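Local coordinates for putative uncharacterized protein PH0594 (PDB 4HXF) that probably hydrolyses peptides as a serine peptidase of the prolyl oligopeptidase family, working as a self-compartmentalizing hexamer that selects its substrates through multimerization, at residues Asp437-Asp440 and Ile441-Gly444; Gly469-Thr472 and Asn473-Leu476. All coordinates share one frame; numbering follows the deposited sequence.

Contact 1. Residues Asp437-Asp440 and Ile441-Gly444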
# COMPACT_ATOMS: atom_id res chain seq x y z
N ASP A 437 9.83 49.38 -32.28
CA ASP A 437 9.48 47.99 -32.53
C ASP A 437 7.99 47.76 -32.72
O ASP A 437 7.54 47.01 -33.58
CB ASP A 437 10.13 46.97 -31.59
CG ASP A 437 9.68 47.06 -30.09
OD1 ASP A 437 9.06 48.05 -29.69
OD2 ASP A 437 10.02 46.12 -29.34
N PHE A 438 7.17 48.43 -31.90
CA PHE A 438 5.76 48.39 -32.07
C PHE A 438 5.30 49.01 -33.36
O PHE A 438 4.46 48.47 -34.04
CB PHE A 438 5.08 49.09 -30.90
CG PHE A 438 3.54 49.11 -30.98
CD1 PHE A 438 2.83 47.93 -31.17
CD2 PHE A 438 2.86 50.28 -30.85
CE1 PHE A 438 1.41 47.94 -31.25
CE2 PHE A 438 1.49 50.32 -30.93
CZ PHE A 438 0.78 49.16 -31.13
N GLN A 439 5.95 50.08 -33.76
CA GLN A 439 5.71 50.68 -35.07
C GLN A 439 6.01 49.72 -36.16
O GLN A 439 5.29 49.71 -37.20
CB GLN A 439 6.50 52.01 -35.23
CG GLN A 439 6.01 53.10 -34.21
CD GLN A 439 4.50 53.43 -34.29
OE1 GLN A 439 3.96 53.64 -35.38
NE2 GLN A 439 3.81 53.45 -33.13
N ASP A 440 7.09 48.94 -36.04
CA ASP A 440 7.44 47.94 -37.07
C ASP A 440 6.32 46.92 -37.24
O ASP A 440 5.96 46.54 -38.36
CB ASP A 440 8.73 47.19 -36.73
CG ASP A 440 10.01 48.07 -36.74
OD1 ASP A 440 10.03 49.12 -37.37
OD2 ASP A 440 10.92 47.65 -36.02
N ILE A 441 5.73 46.49 -36.13
CA ILE A 441 4.62 45.51 -36.14
C ILE A 441 3.39 46.14 -36.86
O ILE A 441 2.89 45.57 -37.82
CB ILE A 441 4.30 45.03 -34.72
CG1 ILE A 441 5.48 44.16 -34.23
CG2 ILE A 441 2.98 44.22 -34.77
CD1 ILE A 441 5.38 43.97 -32.68
N LEU A 442 3.06 47.39 -36.49
CA LEU A 442 1.98 48.10 -37.19
C LEU A 442 2.20 48.27 -38.68
O LEU A 442 1.31 48.06 -39.52
CB LEU A 442 1.67 49.43 -36.56
CG LEU A 442 1.24 49.41 -35.10
CD1 LEU A 442 1.03 50.83 -34.66
CD2 LEU A 442 -0.09 48.61 -34.92
N ASN A 443 3.45 48.59 -39.04
CA ASN A 443 3.77 48.79 -40.46
C ASN A 443 3.73 47.46 -41.24
O ASN A 443 3.34 47.45 -42.41
CB ASN A 443 5.15 49.49 -40.58
CG ASN A 443 5.05 50.99 -40.25
OD1 ASN A 443 4.01 51.61 -40.53
ND2 ASN A 443 6.08 51.59 -39.67
N GLY A 444 4.12 46.37 -40.58
CA GLY A 444 4.02 45.06 -41.18
C GLY A 444 2.62 44.64 -41.44
O GLY A 444 2.27 44.12 -42.49
O HOH W 1 5.51 54.30 -37.99
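F438 and L442 meet in an i to i+4 contact along helix 436-451, one turn apart on a helix that packs against helix 467-478 in the alpha/beta-hydrolase domain. The leucine lies over one face of the phenylalanine ring: its CG stands 4.0 Å above the ring plane, offset toward the rim, and both methyls reach the far end of the ring. L442 CD1 comes to 3.8 Å from F438 CE2 and makes a CH-pi contact, 26° off the ring normal. F438 holds its CG anti to the backbone N (chi1 180°), which leans the ring forward toward the next turn, where L442 reaches back over it. The amide end of Q439 passes the same methyl more loosely, with NE2 4.1 Å from L442 CD1. On the polar side, a water bridges Q439 and N443: it donates to Q439 OE1 at 3.1 Å and accepts from N443 ND2 at 3.2 Å. Q439 is bent at chi2, and its amide carries OE1 to this water. The same N443 ND2 also bonds S358 OG. Beneath the side chains, four successive i to i+4 backbone bonds run from D437 O to I441 N through D440 O to G444 N; the straightest is L442 N to F438 O at 3.0 Å, with an N-H...O angle of 171°. D440 is buried, yet its carboxylate is satisfied beyond this turn by a salt bridge to R416 and a hydrogen bond to S358; D437 bonds Y467 OH and G434 N. The chemistry is thus divided round the helix: L442 packs one face of the F438 ring, a water ties the partly exposed Q439 and N443, and D437 is held by neutral donors, while D440 meets the charge of R416, which probably keeps it ionised.

Contact 2. Residues Gly469-Thr472 and Asn473-Leu476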
# COMPACT_ATOMS: atom_id res chain seq x y z
N GLY A 469 3.93 38.87 -25.14
CA GLY A 469 2.83 39.17 -24.17
C GLY A 469 2.86 40.63 -23.74
O GLY A 469 1.84 41.37 -23.77
N TYR A 470 4.05 41.16 -23.40
CA TYR A 470 4.24 42.59 -23.22
C TYR A 470 3.63 43.32 -24.40
O TYR A 470 2.98 44.35 -24.30
CB TYR A 470 5.79 42.89 -23.16
CG TYR A 470 6.08 44.37 -23.34
CD1 TYR A 470 5.83 45.26 -22.37
CD2 TYR A 470 6.63 44.84 -24.50
CE1 TYR A 470 6.10 46.59 -22.55
CE2 TYR A 470 6.94 46.14 -24.72
CZ TYR A 470 6.69 47.06 -23.68
OH TYR A 470 6.95 48.44 -23.89
N MET A 471 4.05 42.92 -25.62
CA MET A 471 3.62 43.70 -26.78
C MET A 471 2.13 43.59 -27.12
O MET A 471 1.55 44.56 -27.58
CB MET A 471 4.35 43.28 -28.02
CG MET A 471 4.18 44.18 -29.24
SD MET A 471 4.98 45.78 -28.99
CE MET A 471 6.68 45.36 -28.79
N THR A 472 1.50 42.50 -26.78
CA THR A 472 0.06 42.35 -26.85
C THR A 472 -0.59 43.31 -25.85
O THR A 472 -1.53 44.03 -26.18
CB THR A 472 -0.38 40.88 -26.52
OG1 THR A 472 0.12 40.01 -27.56
CG2 THR A 472 -1.89 40.71 -26.48
N ASN A 473 -0.11 43.27 -24.61
CA ASN A 473 -0.58 44.25 -23.59
C ASN A 473 -0.50 45.69 -24.08
O ASN A 473 -1.40 46.55 -24.03
CB ASN A 473 0.21 44.15 -22.27
CG ASN A 473 0.11 42.83 -21.56
OD1 ASN A 473 -0.81 42.02 -21.80
ND2 ASN A 473 1.07 42.60 -20.61
N TRP A 474 0.69 46.00 -24.62
CA TRP A 474 1.02 47.34 -25.08
C TRP A 474 0.16 47.75 -26.20
O TRP A 474 -0.47 48.82 -26.22
CB TRP A 474 2.47 47.35 -25.48
CG TRP A 474 3.00 48.73 -25.83
CD1 TRP A 474 3.46 49.10 -27.05
CD2 TRP A 474 3.32 49.86 -24.92
NE1 TRP A 474 3.91 50.37 -27.05
CE2 TRP A 474 3.86 50.91 -25.77
CE3 TRP A 474 3.13 50.13 -23.57
CZ2 TRP A 474 4.33 52.07 -25.26
CZ3 TRP A 474 3.53 51.35 -23.07
CH2 TRP A 474 4.11 52.32 -23.86
N ALA A 475 -0.01 46.87 -27.18
CA ALA A 475 -0.81 47.12 -28.36
C ALA A 475 -2.27 47.47 -28.00
O ALA A 475 -2.88 48.42 -28.56
CB ALA A 475 -0.82 45.88 -29.25
N LEU A 476 -2.79 46.77 -26.99
CA LEU A 476 -4.20 47.03 -26.64
C LEU A 476 -4.33 48.33 -25.89
O LEU A 476 -5.40 48.96 -25.86
CB LEU A 476 -4.77 45.90 -25.78
CG LEU A 476 -5.45 44.78 -26.55
CD1 LEU A 476 -4.82 44.28 -27.82
CD2 LEU A 476 -6.02 43.70 -25.57
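Y470 and W474, one turn apart on helix 467-478, form the aromatic part of this local contact. Their side chains run side by side in the same direction, and the tyrosine ring is nearly parallel to the indole five-membered ring (16°), but slid so far that they barely overlap, with centroids 5.6 Å apart. Y470 OH lies over the indole face, 4.0 Å from W474 CD2, and is hydrogen-bonded to L525 O. W474 has its CG anti to the backbone N (chi1 -173°), which sends the indole out from the helix, alongside the forward-leaning Y470. M471 adds a Met-aromatic contact: its SD approaches obliquely, 4.1 Å from W474 CD1. Among the polar groups, the main-chain bonds are ordinary helical ones, the straightest from N473 N to G469 O at 2.8 Å (176°). The N473 amide bonds outward, OD1 to S487 OG and ND2 to I491 O, while S487 OG is also hydrogen-bonded to G469 O. An alanine at N473 would remove both amide bonds and is likely to leave I491 O without this donor. W474 NE1 bonds G434 O, and T472 OG1 bonds G468 O one turn back. The helix joins strands 460-465 and 484-488 in a beta-alpha-beta unit: T472, A475 and L476 pack on I462, N473 and L476 meet strand 538-543, and M471 and A475 face helix 436-451.

Contacts 1 and 2 lie on two neighbouring helices of the hydrolase domain, with centres about 12 Å apart, and their side chains interlock. F438 of contact 1 meets A475 and M471 of contact 2: F438 CE1 is 3.6 Å from A475 CB, and F438 CD1 is 3.7 Å from M471 SD, while the F438 ring meets that of W474 edge-to-face. M471 also reaches D437, with CE 3.5 Å from D437 OD2, and its CG lies 3.7 Å from I441 CD1. Helix 467-478 follows the probable nucleophile elbow at S466, a residue of the inhibitor pocket; the side chains of Y470 and D437 are about 7 and 10 Å from the bound inhibitor. Through D437 and Y467, contact 1 belongs to the second shell of that pocket.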